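Local coordinates for oligopeptide-binding protein oppA (Lactococcus lactis, PDB 3DRF) that captures extracellular oligopeptides in a voluminous cavity, closing on them like a venus fly-trap, for uptake by the OppABCDF ABC transporter, at residues 309-314 and 320-325; 483-488 and 494-499; 454-459 and 463-468. All blocks are in the same frame, centred on the assembly; numbering follows the deposited sequence.

How the contacts relate
Along the chain, contact 1 (309-314 with 320-325) comes first, contact 3 (454-459 with 463-468) next and contact 2 (483-488 with 494-499) last. Contact 1 touches both of the others, its centre about 11 Å from each of theirs; contacts 2 and 3, with centres about 15 Å apart, do not touch. Tyr-312 and Gln-321 reach loop backbone of contact 2 through probable hydrogen bonds, and Arg-323 makes a salt bridge to Asp-467 of contact 3. Contact 1 follows strand 292-307 and contact 3 leads into strand 468-474, antiparallel neighbours in one mixed sheet. Contacts 2 and 3 also carry residues that pack against the bound peptide.

Contact 1: 309-314 and 320-325; sequences LGHYDA and VQDRKT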
ATOM      1  N   LEU A 309     -14.409  -3.449 -13.471  1.00  5.92           N
ATOM      2  CA  LEU A 309     -14.579  -4.336 -14.628  1.00  6.64           C
ATOM      3  C   LEU A 309     -14.972  -5.764 -14.282  1.00  6.77           C
ATOM      4  O   LEU A 309     -15.049  -6.570 -15.121  1.00  6.87           O
ATOM      5  CB  LEU A 309     -13.255  -4.377 -15.418  1.00  7.07           C
ATOM      6  CG  LEU A 309     -12.799  -2.996 -15.937  1.00  7.78           C
ATOM      7  CD1 LEU A 309     -11.388  -3.175 -16.578  1.00  9.18           C
ATOM      8  CD2 LEU A 309     -13.746  -2.346 -16.968  1.00  9.11           C
ATOM      9  N   GLY A 310     -15.186  -6.049 -13.018  1.00  6.67           N
ATOM     10  CA  GLY A 310     -15.532  -7.408 -12.635  1.00  6.75           C
ATOM     11  C   GLY A 310     -15.867  -7.567 -11.162  1.00  6.71           C
ATOM     12  O   GLY A 310     -16.305  -6.678 -10.525  1.00  8.26           O
ATOM     13  N   HIS A 311     -15.670  -8.791 -10.681  1.00  6.68           N
ATOM     14  CA  HIS A 311     -15.881  -9.156  -9.274  1.00  6.88           C
ATOM     15  C   HIS A 311     -14.749 -10.097  -8.796  1.00  6.88           C
ATOM     16  O   HIS A 311     -14.011 -10.620  -9.601  1.00  7.39           O
ATOM     17  CB  HIS A 311     -17.300  -9.765  -9.087  1.00  8.11           C
ATOM     18  CG  HIS A 311     -17.408 -11.197  -9.504  1.00  7.92           C
ATOM     19  ND1 HIS A 311     -17.696 -11.585 -10.799  1.00 10.47           N
ATOM     20  CD2 HIS A 311     -17.374 -12.326  -8.769  1.00 10.28           C
ATOM     21  CE1 HIS A 311     -17.766 -12.900 -10.835  1.00 11.01           C
ATOM     22  NE2 HIS A 311     -17.583 -13.369  -9.622  1.00 11.85           N
ATOM     23  N   TYR A 312     -14.669 -10.304  -7.479  1.00  7.01           N
ATOM     24  CA  TYR A 312     -13.713 -11.249  -6.862  1.00  7.38           C
ATOM     25  C   TYR A 312     -14.467 -12.473  -6.350  1.00  7.71           C
ATOM     26  O   TYR A 312     -15.404 -12.352  -5.594  1.00  8.21           O
ATOM     27  CB  TYR A 312     -12.957 -10.551  -5.741  1.00  8.31           C
ATOM     28  CG  TYR A 312     -11.824 -11.415  -5.231  1.00  7.63           C
ATOM     29  CD1 TYR A 312     -10.622 -11.492  -5.923  1.00  6.41           C
ATOM     30  CD2 TYR A 312     -11.975 -12.181  -4.117  1.00  7.47           C
ATOM     31  CE1 TYR A 312      -9.580 -12.289  -5.467  1.00  6.84           C
ATOM     32  CE2 TYR A 312     -10.924 -12.993  -3.633  1.00  6.46           C
ATOM     33  CZ  TYR A 312      -9.742 -13.062  -4.336  1.00  5.95           C
ATOM     34  OH  TYR A 312      -8.739 -13.866  -3.835  1.00  6.78           O
ATOM     35  N   ASP A 313     -14.047 -13.621  -6.829  1.00  7.64           N
ATOM     36  CA  ASP A 313     -14.565 -14.940  -6.456  1.00  8.43           C
ATOM     37  C   ASP A 313     -13.692 -15.442  -5.309  1.00  8.96           C
ATOM     38  O   ASP A 313     -12.600 -15.832  -5.493  1.00  8.89           O
ATOM     39  CB  ASP A 313     -14.467 -15.878  -7.679  1.00  8.73           C
ATOM     40  CG  ASP A 313     -14.833 -17.335  -7.393  1.00 10.16           C
ATOM     41  OD1 ASP A 313     -14.959 -17.750  -6.283  1.00 11.74           O
ATOM     42  OD2 ASP A 313     -14.901 -18.019  -8.381  1.00 13.47           O
ATOM     43  N   ALA A 314     -14.252 -15.356  -4.104  1.00  9.69           N
ATOM     44  CA  ALA A 314     -13.544 -15.737  -2.881  1.00 10.07           C
ATOM     45  C   ALA A 314     -13.332 -17.247  -2.780  1.00  9.83           C
ATOM     46  O   ALA A 314     -12.309 -17.669  -2.373  1.00 10.78           O
ATOM     47  CB  ALA A 314     -14.340 -15.260  -1.653  1.00 11.88           C
ATOM     48  N   VAL A 320     -12.551 -12.047 -11.583  1.00  6.57           N
ATOM     49  CA  VAL A 320     -13.363 -12.419 -12.730  1.00  6.50           C
ATOM     50  C   VAL A 320     -13.832 -11.131 -13.454  1.00  6.58           C
ATOM     51  O   VAL A 320     -14.593 -10.373 -12.940  1.00  6.77           O
ATOM     52  CB  VAL A 320     -14.594 -13.243 -12.306  1.00  7.18           C
ATOM     53  CG1 VAL A 320     -15.345 -13.740 -13.558  1.00  9.02           C
ATOM     54  CG2 VAL A 320     -14.185 -14.508 -11.472  1.00  8.38           C
ATOM     55  N   GLN A 321     -13.351 -10.938 -14.670  1.00  6.13           N
ATOM     56  CA  GLN A 321     -13.567  -9.679 -15.405  1.00  7.28           C
ATOM     57  C   GLN A 321     -14.875  -9.756 -16.242  1.00  8.04           C
ATOM     58  O   GLN A 321     -14.831  -9.784 -17.418  1.00 10.62           O
ATOM     59  CB  GLN A 321     -12.320  -9.429 -16.304  1.00  6.79           C
ATOM     60  CG  GLN A 321     -12.309  -7.997 -16.925  1.00  6.89           C
ATOM     61  CD  GLN A 321     -11.025  -7.750 -17.708  1.00  7.78           C
ATOM     62  OE1 GLN A 321     -10.008  -8.269 -17.435  1.00  7.51           O
ATOM     63  NE2 GLN A 321     -11.152  -6.939 -18.733  1.00 10.28           N
ATOM     64  N   ASP A 322     -16.000  -9.792 -15.559  1.00  8.50           N
ATOM     65  CA  ASP A 322     -17.316 -10.090 -16.177  1.00  9.39           C
ATOM     66  C   ASP A 322     -18.355  -8.979 -15.974  1.00  9.69           C
ATOM     67  O   ASP A 322     -19.516  -9.203 -16.192  1.00 10.50           O
ATOM     68  CB  ASP A 322     -17.844 -11.455 -15.673  1.00 10.01           C
ATOM     69  CG  ASP A 322     -18.175 -11.483 -14.202  1.00 10.97           C
ATOM     70  OD1 ASP A 322     -17.902 -10.585 -13.471  1.00 12.60           O
ATOM     71  OD2 ASP A 322     -18.674 -12.526 -13.794  1.00 15.25           O
ATOM     72  N   ARG A 323     -17.946  -7.809 -15.547  1.00  8.98           N
ATOM     73  CA  ARG A 323     -18.926  -6.747 -15.314  1.00  9.29           C
ATOM     74  C   ARG A 323     -19.384  -6.137 -16.627  1.00  9.82           C
ATOM     75  O   ARG A 323     -18.616  -5.791 -17.442  1.00  9.59           O
ATOM     76  CB  ARG A 323     -18.316  -5.666 -14.407  1.00  9.37           C
ATOM     77  CG  ARG A 323     -19.327  -4.560 -13.953  1.00  9.15           C
ATOM     78  CD  ARG A 323     -18.807  -3.707 -12.807  1.00  8.89           C
ATOM     79  NE  ARG A 323     -19.771  -2.677 -12.448  1.00  8.08           N
ATOM     80  CZ  ARG A 323     -19.746  -1.431 -12.877  1.00  7.28           C
ATOM     81  NH1 ARG A 323     -18.784  -1.007 -13.680  1.00  7.16           N
ATOM     82  NH2 ARG A 323     -20.731  -0.603 -12.520  1.00  8.81           N
ATOM     83  N   LYS A 324     -20.702  -5.951 -16.739  1.00 10.23           N
ATOM     84  CA  LYS A 324     -21.286  -5.325 -17.930  1.00 11.59           C
ATOM     85  C   LYS A 324     -21.264  -3.820 -17.738  1.00 10.84           C
ATOM     86  O   LYS A 324     -21.823  -3.335 -16.837  1.00 12.22           O
ATOM     87  CB  LYS A 324     -22.712  -5.835 -18.178  1.00 12.82           C
ATOM     88  CG  LYS A 324     -22.682  -7.259 -18.582  1.00 18.38           C
ATOM     89  CD  LYS A 324     -24.029  -7.823 -18.977  1.00 23.29           C
ATOM     90  CE  LYS A 324     -23.898  -9.328 -19.072  1.00 26.43           C
ATOM     91  NZ  LYS A 324     -23.695  -9.812 -17.728  1.00 28.23           N
ATOM     92  N   THR A 325     -20.535  -3.118 -18.592  1.00  9.92           N
ATOM     93  CA  THR A 325     -20.351  -1.675 -18.439  1.00  9.76           C
ATOM     94  C   THR A 325     -19.763  -1.065 -19.746  1.00  9.64           C
ATOM     95  O   THR A 325     -19.031  -1.716 -20.396  1.00 10.39           O
ATOM     96  CB  THR A 325     -19.383  -1.362 -17.233  1.00  8.95           C
ATOM     97  OG1 THR A 325     -19.021   0.011 -17.228  1.00  9.00           O
ATOM     98  CG2 THR A 325     -18.068  -2.201 -17.229  1.00  9.33           C
TER
HETATM   99  O   HOH W   1     -15.849  -6.161 -17.935  1.00 30.00           O
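With CG placed between the backbone N and the carbonyl carbon in both His-311 (chi1 79°) and Asp-322 (chi1 66°), the carboxylate is brought to the imidazole edge. ND1 of His-311 donates to OD1 of Asp-322 over 2.9 Å, on the syn side of the carboxylate and almost in the ring plane. Val-320 extends alongside the histidine, and its CB sits over one ring face, 3.5 Å from CE1 of His-311. The imidazole is therefore held by a hydrogen bond at its edge and by an aliphatic group over one face. Beneath these side chains the backbones of His-311 and Val-320 form an antiparallel hydrogen-bonded pair: His-311 N reaches Val-320 O at 3.0 Å, and Val-320 N returns to His-311 O at 2.8 Å. At Gly-310 the chains run so close that CA is 3.1 Å from Val-320 O, a CA-H...O contact in a place where a side chain would collide with the facing backbone. Further along, Arg-323 N donates to Leu-309 O at 3.2 Å from above the carbonyl plane, and a water links that same oxygen to Arg-323 O. The guanidinium of Arg-323 leads away to Asn-464 and Asp-467. Gln-321, centre of an inverse gamma turn, follows the last bridge residue and sends its OE1 to Asn-497 N. The whole is a short two-stranded antiparallel hairpin, formed by strands 311-313 and 318-320.

Contact 2: 483-488 and 494-499; sequences DLFSAA and GHFNDS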
ATOM      1  N   ASP A 483       1.482  -8.023  -6.103  1.00  5.76           N
ATOM      2  CA  ASP A 483       0.610  -7.941  -4.918  1.00  6.24           C
ATOM      3  C   ASP A 483      -0.460  -6.825  -5.068  1.00  6.04           C
ATOM      4  O   ASP A 483      -1.305  -6.710  -4.266  1.00  7.72           O
ATOM      5  CB  ASP A 483       1.479  -7.802  -3.649  1.00  6.79           C
ATOM      6  CG  ASP A 483       2.283  -9.096  -3.327  1.00  7.55           C
ATOM      7  OD1 ASP A 483       2.089 -10.082  -3.946  1.00  7.51           O
ATOM      8  OD2 ASP A 483       3.048  -8.980  -2.397  1.00  9.92           O
ATOM      9  N   LEU A 484      -0.406  -6.074  -6.143  1.00  5.59           N
ATOM     10  CA  LEU A 484      -1.483  -5.136  -6.538  1.00  6.15           C
ATOM     11  C   LEU A 484      -2.447  -5.710  -7.589  1.00  6.17           C
ATOM     12  O   LEU A 484      -3.604  -5.395  -7.570  1.00  6.40           O
ATOM     13  CB  LEU A 484      -0.857  -3.868  -7.112  1.00  6.50           C
ATOM     14  CG  LEU A 484       0.053  -3.024  -6.196  1.00  8.09           C
ATOM     15  CD1 LEU A 484       0.413  -1.734  -6.915  1.00 10.08           C
ATOM     16  CD2 LEU A 484      -0.610  -2.666  -4.834  1.00 10.47           C
ATOM     17  N   PHE A 485      -1.933  -6.501  -8.523  1.00  5.14           N
ATOM     18  CA  PHE A 485      -2.703  -6.834  -9.742  1.00  5.16           C
ATOM     19  C   PHE A 485      -2.827  -8.329 -10.085  1.00  5.15           C
ATOM     20  O   PHE A 485      -3.532  -8.664 -10.968  1.00  6.06           O
ATOM     21  CB  PHE A 485      -2.107  -6.107 -10.933  1.00  5.43           C
ATOM     22  CG  PHE A 485      -2.217  -4.596 -10.816  1.00  5.50           C
ATOM     23  CD1 PHE A 485      -3.449  -3.961 -10.720  1.00  6.19           C
ATOM     24  CD2 PHE A 485      -1.073  -3.859 -10.780  1.00  6.03           C
ATOM     25  CE1 PHE A 485      -3.523  -2.597 -10.577  1.00  6.46           C
ATOM     26  CE2 PHE A 485      -1.113  -2.436 -10.636  1.00  7.19           C
ATOM     27  CZ  PHE A 485      -2.332  -1.820 -10.533  1.00  6.83           C
ATOM     28  N   SER A 486      -2.160  -9.207  -9.363  1.00  5.41           N
ATOM     29  CA  SER A 486      -2.256 -10.645  -9.717  1.00  5.22           C
ATOM     30  C   SER A 486      -3.715 -11.134  -9.597  1.00  5.60           C
ATOM     31  O   SER A 486      -4.496 -10.670  -8.813  1.00  5.98           O
ATOM     32  CB  SER A 486      -1.270 -11.524  -8.900  1.00  5.81           C
ATOM     33  OG  SER A 486      -1.610 -11.583  -7.504  1.00  5.98           O
ATOM     34  N   ALA A 487      -4.005 -12.130 -10.417  1.00  5.41           N
ATOM     35  CA  ALA A 487      -5.345 -12.648 -10.566  1.00  6.08           C
ATOM     36  C   ALA A 487      -5.979 -13.075  -9.224  1.00  6.30           C
ATOM     37  O   ALA A 487      -7.138 -12.928  -9.069  1.00  6.77           O
ATOM     38  CB  ALA A 487      -5.338 -13.816 -11.552  1.00  7.31           C
ATOM     39  N   ALA A 488      -5.161 -13.615  -8.321  1.00  5.74           N
ATOM     40  CA  ALA A 488      -5.687 -14.079  -7.018  1.00  6.10           C
ATOM     41  C   ALA A 488      -5.830 -12.999  -5.934  1.00  5.82           C
ATOM     42  O   ALA A 488      -6.341 -13.283  -4.907  1.00  6.58           O
ATOM     43  CB  ALA A 488      -4.779 -15.183  -6.473  1.00  7.18           C
ATOM     44  N   GLY A 494     -10.454  -3.219  -9.296  1.00  6.83           N
ATOM     45  CA  GLY A 494     -11.342  -3.261 -10.458  1.00  6.74           C
ATOM     46  C   GLY A 494     -11.572  -4.649 -11.065  1.00  6.31           C
ATOM     47  O   GLY A 494     -12.381  -4.769 -11.949  1.00  6.63           O
ATOM     48  N   HIS A 495     -10.833  -5.651 -10.603  1.00  5.86           N
ATOM     49  CA  HIS A 495     -11.033  -7.101 -10.908  1.00  5.97           C
ATOM     50  C   HIS A 495     -10.835  -7.439 -12.405  1.00  5.90           C
ATOM     51  O   HIS A 495     -11.545  -8.232 -12.947  1.00  7.03           O
ATOM     52  CB  HIS A 495     -12.433  -7.590 -10.429  1.00  6.62           C
ATOM     53  CG  HIS A 495     -12.822  -7.050  -9.095  1.00  7.04           C
ATOM     54  ND1 HIS A 495     -12.146  -7.384  -7.951  1.00  7.21           N
ATOM     55  CD2 HIS A 495     -13.772  -6.178  -8.735  1.00  8.18           C
ATOM     56  CE1 HIS A 495     -12.650  -6.715  -6.936  1.00  8.18           C
ATOM     57  NE2 HIS A 495     -13.665  -6.014  -7.388  1.00  8.50           N
ATOM     58  N   PHE A 496      -9.797  -6.867 -12.992  1.00  5.69           N
ATOM     59  CA  PHE A 496      -9.380  -7.336 -14.313  1.00  5.78           C
ATOM     60  C   PHE A 496      -8.624  -8.665 -14.147  1.00  5.74           C
ATOM     61  O   PHE A 496      -8.072  -8.967 -13.123  1.00  6.34           O
ATOM     62  CB  PHE A 496      -8.603  -6.271 -15.125  1.00  6.09           C
ATOM     63  CG  PHE A 496      -7.171  -5.993 -14.642  1.00  5.52           C
ATOM     64  CD1 PHE A 496      -6.121  -6.893 -14.891  1.00  6.46           C
ATOM     65  CD2 PHE A 496      -6.910  -4.819 -13.941  1.00  6.00           C
ATOM     66  CE1 PHE A 496      -4.814  -6.594 -14.471  1.00  7.07           C
ATOM     67  CE2 PHE A 496      -5.594  -4.531 -13.545  1.00  7.09           C
ATOM     68  CZ  PHE A 496      -4.563  -5.421 -13.809  1.00  6.93           C
ATOM     69  N   ASN A 497      -8.682  -9.432 -15.200  1.00  5.70           N
ATOM     70  CA  ASN A 497      -8.010 -10.730 -15.283  1.00  5.75           C
ATOM     71  C   ASN A 497      -7.697 -10.971 -16.755  1.00  5.94           C
ATOM     72  O   ASN A 497      -8.546 -11.329 -17.516  1.00  6.27           O
ATOM     73  CB  ASN A 497      -8.903 -11.875 -14.725  1.00  5.63           C
ATOM     74  CG  ASN A 497      -8.148 -13.196 -14.691  1.00  5.73           C
ATOM     75  OD1 ASN A 497      -7.404 -13.483 -15.554  1.00  6.43           O
ATOM     76  ND2 ASN A 497      -8.359 -13.954 -13.660  1.00  6.59           N
ATOM     77  N   ASP A 498      -6.462 -10.726 -17.104  1.00  6.39           N
ATOM     78  CA  ASP A 498      -6.055 -10.575 -18.485  1.00  6.18           C
ATOM     79  C   ASP A 498      -4.772 -11.374 -18.727  1.00  6.15           C
ATOM     80  O   ASP A 498      -3.841 -11.241 -18.031  1.00  6.55           O
ATOM     81  CB  ASP A 498      -5.844  -9.052 -18.759  1.00  6.50           C
ATOM     82  CG  ASP A 498      -5.450  -8.765 -20.213  1.00  6.16           C
ATOM     83  OD1 ASP A 498      -6.328  -8.405 -20.998  1.00  7.02           O
ATOM     84  OD2 ASP A 498      -4.284  -8.880 -20.534  1.00  7.19           O
ATOM     85  N   SER A 499      -4.795 -12.228 -19.729  1.00  6.56           N
ATOM     86  CA  SER A 499      -3.638 -13.136 -19.945  1.00  7.02           C
ATOM     87  C   SER A 499      -2.348 -12.380 -20.269  1.00  6.66           C
ATOM     88  O   SER A 499      -1.347 -12.714 -19.758  1.00  7.02           O
ATOM     89  CB  SER A 499      -3.892 -14.168 -21.047  1.00  7.62           C
ATOM     90  OG  SER A 499      -4.937 -15.042 -20.625  1.00 10.56           O
TER
HETATM   91  O   HOH W   2      -5.412 -10.075 -12.639  1.00  7.01           O
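Phe-485 and Phe-496 meet with their rings tilted by only 25° but slid apart, the centroids 5.6 Å from each other, so that there is little overlap and no full stack. The touching is done at the margins: CD1 of Phe-485 lies 3.6 Å from CE2 of Phe-496, and CZ of Phe-496 also comes within 3.8 Å of CB of Phe-485. Phe-496 reaches across because its CG stands between the backbone N and the carbonyl carbon (chi1 73°), which swings the ring toward the end of helix 482-485. Leu-484 CB covers part of one face of the Phe-485 ring. Both phenylalanines are buried and also pack on Met-530 of helix 516-533, so the pair joins the end of one helix to the loop that leads into helix 499-508, where Asp-498 is the N-cap. Replacing Phe-485 by an alanine removes the ring that CE2 and CZ of Phe-496 rest against, which is likely to leave a gap there and let the Phe-496 ring shift against Met-530. A water donates to Phe-485 O and to Phe-496 O, 2.9 Å from each, bridging two carbonyls that could not bond to one another directly. Beyond it the CB of Ala-487 rests 3.7 Å from ND2 of Asn-497, an amide nitrogen whose hydrogen bond goes to Asn-319 O; Asn-319 ND2 in turn bonds to Ala-487 O.

Contact 3: 454-459 and 463-468; sequences VDHMTT and ANDWDI
Met-457 lays its methyl over one face of the Trp-466 indole, CE standing 3.6 Å from CE2 of that ring system. The approach is a CH-pi contact, 23° off the normal of the five-membered ring, while SD lies obliquely above the six-membered ring, 4.5 Å from its centroid, in a Met-aromatic contact. The methionine chain bends at chi2 (-60°) and again at chi3, which turns the methyl back onto the indole instead of letting the chain run straight on. One helical position earlier, His-456 points its imidazole at Asp-465. NE2 of His-456 donates to OD1 of Asp-465 at 2.8 Å, on the syn lone pair and close to the ring plane, with ring and carboxylate nearly coplanar. The CB of Ala-463 lies over one face of the same imidazole, 3.3 Å from NE2 of His-456, and the Trp-466 ring comes past obliquely, its CD1 being 3.8 Å from CD2 of His-456. Asp-465 has a second partner, since its OD2 is hydrogen-bonded to Tyr-443 OH, so that each carboxylate oxygen has a bond and the group's rotation is restricted. A single water ties the segments together: it donates to His-456 O and accepts from Ala-463 N and from Trp-466 NE1, at 2.9 Å from NE1, in the plane of the indole. In this way the buried indole N-H is satisfied.

The contact folds back the loop that joins helix 450-458 to strand 468-474. Val-454, further back on the helix, packs against an apolar side chain of the bound peptide, and Met-457 touches Phe-493. Trp-466 packs on Ala-414 of strand 407-414, which runs parallel to strand 468-474.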
ATOM      1  N   VAL A 454     -12.251   1.922   1.688  1.00  8.09           N
ATOM      2  CA  VAL A 454     -11.426   0.718   1.796  1.00  8.23           C
ATOM      3  C   VAL A 454     -12.336  -0.522   1.926  1.00  8.52           C
ATOM      4  O   VAL A 454     -12.133  -1.503   1.246  1.00  8.47           O
ATOM      5  CB  VAL A 454     -10.403   0.759   2.978  1.00  8.41           C
ATOM      6  CG1 VAL A 454      -9.625  -0.599   3.058  1.00 10.28           C
ATOM      7  CG2 VAL A 454      -9.389   1.898   2.774  1.00  9.38           C
ATOM      8  N   ASP A 455     -13.371  -0.434   2.768  1.00  8.78           N
ATOM      9  CA  ASP A 455     -14.345  -1.554   2.919  1.00  9.53           C
ATOM     10  C   ASP A 455     -15.003  -1.850   1.554  1.00  8.85           C
ATOM     11  O   ASP A 455     -15.140  -2.964   1.178  1.00  8.63           O
ATOM     12  CB  ASP A 455     -15.425  -1.219   3.978  1.00 10.69           C
ATOM     13  CG  ASP A 455     -14.888  -1.220   5.387  1.00 14.59           C
ATOM     14  OD1 ASP A 455     -13.831  -1.782   5.651  1.00 18.22           O
ATOM     15  OD2 ASP A 455     -15.568  -0.587   6.140  1.00 17.95           O
ATOM     16  N   HIS A 456     -15.450  -0.806   0.898  1.00  8.80           N
ATOM     17  CA  HIS A 456     -16.094  -0.952  -0.430  1.00  8.84           C
ATOM     18  C   HIS A 456     -15.190  -1.663  -1.446  1.00  8.36           C
ATOM     19  O   HIS A 456     -15.677  -2.410  -2.204  1.00  8.58           O
ATOM     20  CB  HIS A 456     -16.561   0.422  -0.958  1.00  9.25           C
ATOM     21  CG  HIS A 456     -17.822   0.375  -1.769  1.00  9.92           C
ATOM     22  ND1 HIS A 456     -19.027  -0.014  -1.242  1.00 11.39           N
ATOM     23  CD2 HIS A 456     -18.061   0.707  -3.046  1.00 10.01           C
ATOM     24  CE1 HIS A 456     -19.944   0.057  -2.185  1.00 11.92           C
ATOM     25  NE2 HIS A 456     -19.383   0.477  -3.284  1.00 10.73           N
ATOM     26  N   MET A 457     -13.909  -1.340  -1.421  1.00  7.51           N
ATOM     27  CA  MET A 457     -12.947  -1.881  -2.400  1.00  7.63           C
ATOM     28  C   MET A 457     -12.583  -3.316  -2.109  1.00  7.67           C
ATOM     29  O   MET A 457     -12.350  -4.054  -2.990  1.00  7.83           O
ATOM     30  CB  MET A 457     -11.659  -1.047  -2.426  1.00  7.49           C
ATOM     31  CG  MET A 457     -11.863   0.399  -2.991  1.00  8.47           C
ATOM     32  SD  MET A 457     -12.482   0.395  -4.699  1.00 10.09           S
ATOM     33  CE  MET A 457     -14.205   0.970  -4.457  1.00 11.12           C
ATOM     34  N   THR A 458     -12.484  -3.657  -0.822  1.00  8.39           N
ATOM     35  CA  THR A 458     -11.885  -4.959  -0.420  1.00  9.19           C
ATOM     36  C   THR A 458     -12.868  -6.064  -0.133  1.00 10.05           C
ATOM     37  O   THR A 458     -12.554  -7.194  -0.290  1.00 10.87           O
ATOM     38  CB  THR A 458     -10.997  -4.826   0.828  1.00  9.66           C
ATOM     39  OG1 THR A 458     -11.769  -4.313   1.908  1.00 10.72           O
ATOM     40  CG2 THR A 458      -9.740  -3.951   0.585  1.00 10.83           C
ATOM     41  N   THR A 459     -14.055  -5.733   0.289  1.00 10.04           N
ATOM     42  CA  THR A 459     -14.998  -6.775   0.744  1.00 10.86           C
ATOM     43  C   THR A 459     -15.546  -7.619  -0.429  1.00 10.09           C
ATOM     44  O   THR A 459     -16.164  -7.127  -1.287  1.00  9.91           O
ATOM     45  CB  THR A 459     -16.188  -6.138   1.494  1.00 11.55           C
ATOM     46  OG1 THR A 459     -15.690  -5.394   2.600  1.00 13.28           O
ATOM     47  CG2 THR A 459     -17.128  -7.236   2.025  1.00 12.31           C
ATOM     48  N   ALA A 463     -18.218  -4.504  -5.182  1.00  9.74           N
ATOM     49  CA  ALA A 463     -19.484  -3.788  -5.414  1.00 10.14           C
ATOM     50  C   ALA A 463     -19.697  -3.521  -6.903  1.00  9.86           C
ATOM     51  O   ALA A 463     -18.759  -3.383  -7.628  1.00 10.34           O
ATOM     52  CB  ALA A 463     -19.479  -2.481  -4.643  1.00 10.43           C
ATOM     53  N   ASN A 464     -20.934  -3.408  -7.311  1.00  9.87           N
ATOM     54  CA  ASN A 464     -21.268  -3.219  -8.675  1.00 10.70           C
ATOM     55  C   ASN A 464     -21.771  -1.814  -8.939  1.00 10.01           C
ATOM     56  O   ASN A 464     -22.225  -1.562  -9.975  1.00 12.06           O
ATOM     57  CB  ASN A 464     -22.367  -4.239  -9.053  1.00 11.89           C
ATOM     58  CG  ASN A 464     -22.319  -4.637 -10.469  1.00 15.58           C
ATOM     59  OD1 ASN A 464     -21.259  -4.778 -11.035  1.00 19.35           O
ATOM     60  ND2 ASN A 464     -23.485  -4.801 -11.064  1.00 19.86           N
ATOM     61  N   ASP A 465     -21.663  -0.920  -7.983  1.00  9.05           N
ATOM     62  CA  ASP A 465     -22.315   0.413  -7.975  1.00  8.97           C
ATOM     63  C   ASP A 465     -21.382   1.622  -8.077  1.00  8.15           C
ATOM     64  O   ASP A 465     -21.699   2.701  -7.710  1.00  8.95           O
ATOM     65  CB  ASP A 465     -23.196   0.525  -6.728  1.00  9.26           C
ATOM     66  CG  ASP A 465     -22.388   0.530  -5.408  1.00  9.68           C
ATOM     67  OD1 ASP A 465     -21.153   0.375  -5.438  1.00  9.29           O
ATOM     68  OD2 ASP A 465     -23.010   0.701  -4.351  1.00 10.58           O
ATOM     69  N   TRP A 466     -20.184   1.337  -8.548  1.00  7.64           N
ATOM     70  CA  TRP A 466     -19.232   2.366  -8.941  1.00  7.24           C
ATOM     71  C   TRP A 466     -18.576   1.947 -10.268  1.00  6.35           C
ATOM     72  O   TRP A 466     -18.490   0.804 -10.596  1.00  6.46           O
ATOM     73  CB  TRP A 466     -18.173   2.621  -7.839  1.00  7.13           C
ATOM     74  CG  TRP A 466     -17.263   1.402  -7.617  1.00  7.23           C
ATOM     75  CD1 TRP A 466     -17.522   0.329  -6.837  1.00  6.84           C
ATOM     76  CD2 TRP A 466     -15.947   1.206  -8.172  1.00  6.04           C
ATOM     77  NE1 TRP A 466     -16.441  -0.553  -6.862  1.00  6.94           N
ATOM     78  CE2 TRP A 466     -15.481  -0.033  -7.688  1.00  6.69           C
ATOM     79  CE3 TRP A 466     -15.148   1.936  -9.043  1.00  5.63           C
ATOM     80  CZ2 TRP A 466     -14.249  -0.563  -8.058  1.00  6.69           C
ATOM     81  CZ3 TRP A 466     -13.937   1.404  -9.416  1.00  6.21           C
ATOM     82  CH2 TRP A 466     -13.484   0.180  -8.905  1.00  6.55           C
ATOM     83  N   ASP A 467     -18.143   2.967 -11.003  1.00  6.68           N
ATOM     84  CA  ASP A 467     -17.444   2.781 -12.258  1.00  6.12           C
ATOM     85  C   ASP A 467     -15.982   3.248 -12.274  1.00  5.96           C
ATOM     86  O   ASP A 467     -15.156   2.577 -12.838  1.00  6.27           O
ATOM     87  CB  ASP A 467     -18.213   3.507 -13.393  1.00  6.29           C
ATOM     88  CG  ASP A 467     -19.634   2.981 -13.546  1.00  7.15           C
ATOM     89  OD1 ASP A 467     -19.724   1.809 -13.844  1.00  7.57           O
ATOM     90  OD2 ASP A 467     -20.566   3.757 -13.357  1.00  8.02           O
ATOM     91  N   ILE A 468     -15.739   4.414 -11.691  1.00  5.86           N
ATOM     92  CA  ILE A 468     -14.393   5.029 -11.656  1.00  6.33           C
ATOM     93  C   ILE A 468     -14.127   5.324 -10.188  1.00  6.33           C
ATOM     94  O   ILE A 468     -14.983   5.771  -9.483  1.00  6.63           O
ATOM     95  CB  ILE A 468     -14.385   6.378 -12.421  1.00  6.31           C
ATOM     96  CG1 ILE A 468     -14.830   6.209 -13.899  1.00  6.39           C
ATOM     97  CG2 ILE A 468     -12.970   7.060 -12.377  1.00  7.64           C
ATOM     98  CD1 ILE A 468     -15.148   7.601 -14.579  1.00  8.54           C
TER
HETATM   99  O   HOH W   3     -15.978  -2.748  -4.991  1.00  8.36           O